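Local coordinates for farnesyl pyrophosphate synthase (Pseudomonas aeruginosa, PDB 3ZOU), which catalyses the chain elongation of geranyl diphosphate with isopentenyl diphosphate to farnesyl diphosphate in a magnesium-dependent, all-helical active site, at residues A[152-157]-A[183-188]. Residues are numbered along the deposited sequence; the frame is centred on the assembly and turned at random.
Sequences AGMVGG and GALIEA
A184 sets its methyl against the backbone at the very start of helix 154-163: CB lies 3.9 Å from CA of G153, the N-cap residue, and 4.1 Å from N of M154. G153, which has no side chain, presents its bare CA to this methyl. That lets the helix start come within 5.4 Å of helix 171-196, measured from CA of G153 to CA of A184. One step further along each chain, M154 and L185 run side by side in the same direction, and SD of M154 meets CD2 of L185 at 4.1 Å. Both side chains leave with CG anti to the backbone N (chi1 -179° in M154), and M154 stays extended until chi3, at 77°, turns CE away from the leucine. Beyond this pair, M154 packs on I76, Y79 and S80 of helix 67-85, while L185 reaches L145 and R48. The neighbouring V155 touches geranyl diphosphate, and the nearest atoms of the M154 side chain and that ligand are about 4 Å apart. The contact thus joins the start of helix 154-163, which carries V155 of the geranyl diphosphate pocket, to helix 171-196, which also carries K181 and T182 of the same site. No hydrogen bond or salt bridge crosses between the segments; the join rests on methyl, thioether and backbone surfaces, relying on close fit and dispersion with no directional bond to fix it.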
ATOM      1  N   ALA A 152       1.329   8.396   9.195  1.00 10.56           N
ATOM      2  CA  ALA A 152       1.164   8.615  10.618  1.00 11.19           C
ATOM      3  C   ALA A 152       1.835   7.543  11.461  1.00 11.30           C
ATOM      4  O   ALA A 152       1.790   7.627  12.698  1.00 13.45           O
ATOM      5  CB  ALA A 152      -0.308   8.705  10.990  1.00 11.44           C
ATOM      6  N   GLY A 153       2.487   6.614  10.817  1.00  9.40           N
ATOM      7  CA  GLY A 153       3.182   5.474  11.446  1.00  9.56           C
ATOM      8  C   GLY A 153       4.606   5.350  10.870  1.00  9.00           C
ATOM      9  O   GLY A 153       5.415   6.310  10.894  1.00  8.45           O
ATOM     10  N   MET A 154       4.887   4.206  10.259  1.00  8.03           N
ATOM     11  CA  MET A 154       6.172   3.848   9.775  1.00  7.97           C
ATOM     12  C   MET A 154       6.791   4.880   8.788  1.00  8.44           C
ATOM     13  O   MET A 154       7.923   5.273   8.949  1.00  9.55           O
ATOM     14  CB  MET A 154       6.115   2.461   9.143  1.00  8.53           C
ATOM     15  CG  MET A 154       7.409   1.906   8.602  1.00  8.50           C
ATOM     16  SD  MET A 154       7.231   0.357   7.717  1.00 10.94           S
ATOM     17  CE  MET A 154       6.563   1.001   6.176  1.00 10.57           C
ATOM     18  N   VAL A 155       6.023   5.250   7.779  1.00  7.97           N
ATOM     19  CA  VAL A 155       6.521   6.190   6.796  1.00  8.79           C
ATOM     20  C   VAL A 155       6.775   7.530   7.442  1.00  8.72           C
ATOM     21  O   VAL A 155       7.797   8.147   7.212  1.00  8.99           O
ATOM     22  CB  VAL A 155       5.537   6.300   5.603  1.00  8.60           C
ATOM     23  CG1 VAL A 155       5.842   7.557   4.748  1.00  9.89           C
ATOM     24  CG2 VAL A 155       5.597   5.088   4.761  1.00  9.35           C
ATOM     25  N   GLY A 156       5.879   7.921   8.344  1.00  8.54           N
ATOM     26  CA  GLY A 156       6.096   9.115   9.202  1.00  8.70           C
ATOM     27  C   GLY A 156       7.404   9.026   9.966  1.00 10.01           C
ATOM     28  O   GLY A 156       8.170   9.962   9.990  1.00  9.31           O
ATOM     29  N   GLY A 157       7.670   7.881  10.568  1.00  9.00           N
ATOM     30  CA  GLY A 157       8.919   7.745  11.285  1.00  9.32           C
ATOM     31  C   GLY A 157      10.138   7.842  10.423  1.00  9.69           C
ATOM     32  O   GLY A 157      11.165   8.367  10.863  1.00 11.22           O
ATOM     33  N   GLY A 183       8.131   1.382  16.061  1.00  9.72           N
ATOM     34  CA  GLY A 183       7.116   1.036  17.044  1.00 10.05           C
ATOM     35  C   GLY A 183       5.769   0.753  16.396  1.00 10.35           C
ATOM     36  O   GLY A 183       5.081  -0.177  16.777  1.00  9.96           O
ATOM     37  N   ALA A 184       5.359   1.547  15.411  1.00  9.40           N
ATOM     38  CA  ALA A 184       4.031   1.402  14.897  1.00  9.02           C
ATOM     39  C   ALA A 184       3.799  -0.012  14.337  1.00  8.95           C
ATOM     40  O   ALA A 184       2.735  -0.584  14.549  1.00  9.59           O
ATOM     41  CB  ALA A 184       3.744   2.450  13.810  1.00 10.98           C
ATOM     42  N   LEU A 185       4.739  -0.487  13.586  1.00  8.46           N
ATOM     43  CA  LEU A 185       4.582  -1.767  12.893  1.00  8.78           C
ATOM     44  C   LEU A 185       4.732  -2.907  13.914  1.00  8.54           C
ATOM     45  O   LEU A 185       4.077  -3.951  13.731  1.00  8.76           O
ATOM     46  CB  LEU A 185       5.512  -1.848  11.703  1.00  9.32           C
ATOM     47  CG  LEU A 185       5.374  -3.106  10.867  1.00 10.18           C
ATOM     48  CD1 LEU A 185       4.027  -3.258  10.245  1.00 11.59           C
ATOM     49  CD2 LEU A 185       6.446  -3.091   9.745  1.00 10.13           C
ATOM     50  N   ILE A 186       5.615  -2.738  14.905  1.00  8.56           N
ATOM     51  CA  ILE A 186       5.706  -3.741  15.994  1.00  9.59           C
ATOM     52  C   ILE A 186       4.374  -3.842  16.702  1.00  8.93           C
ATOM     53  O   ILE A 186       3.831  -4.968  16.940  1.00 10.24           O
ATOM     54  CB  ILE A 186       6.890  -3.415  16.909  1.00 10.30           C
ATOM     55  CG1 ILE A 186       8.175  -3.752  16.171  1.00 11.25           C
ATOM     56  CG2 ILE A 186       6.767  -4.136  18.249  1.00 10.10           C
ATOM     57  CD1 ILE A 186       9.374  -3.118  16.775  1.00 15.69           C
ATOM     58  N   GLU A 187       3.786  -2.722  17.033  1.00  8.73           N
ATOM     59  CA  GLU A 187       2.509  -2.635  17.701  1.00  9.52           C
ATOM     60  C   GLU A 187       1.425  -3.284  16.839  1.00  9.59           C
ATOM     61  O   GLU A 187       0.576  -4.037  17.281  1.00 10.85           O
ATOM     62  CB  GLU A 187       2.141  -1.213  18.185  1.00 11.29           C
ATOM     63  CG  GLU A 187       3.097  -0.730  19.249  1.00 14.83           C
ATOM     64  CD  GLU A 187       3.408   0.749  19.282  1.00 21.35           C
ATOM     65  OE1 GLU A 187       2.467   1.503  18.991  1.00 24.72           O
ATOM     66  OE2 GLU A 187       4.593   1.097  19.644  1.00 21.25           O
ATOM     67  N   ALA A 188       1.455  -3.016  15.546  1.00  8.76           N
ATOM     68  CA  ALA A 188       0.471  -3.601  14.632  1.00  8.38           C
ATOM     69  C   ALA A 188       0.604  -5.096  14.499  1.00  8.42           C
ATOM     70  O   ALA A 188      -0.377  -5.780  14.305  1.00  9.36           O
ATOM     71  CB  ALA A 188       0.646  -2.943  13.211  1.00  8.69           C
TER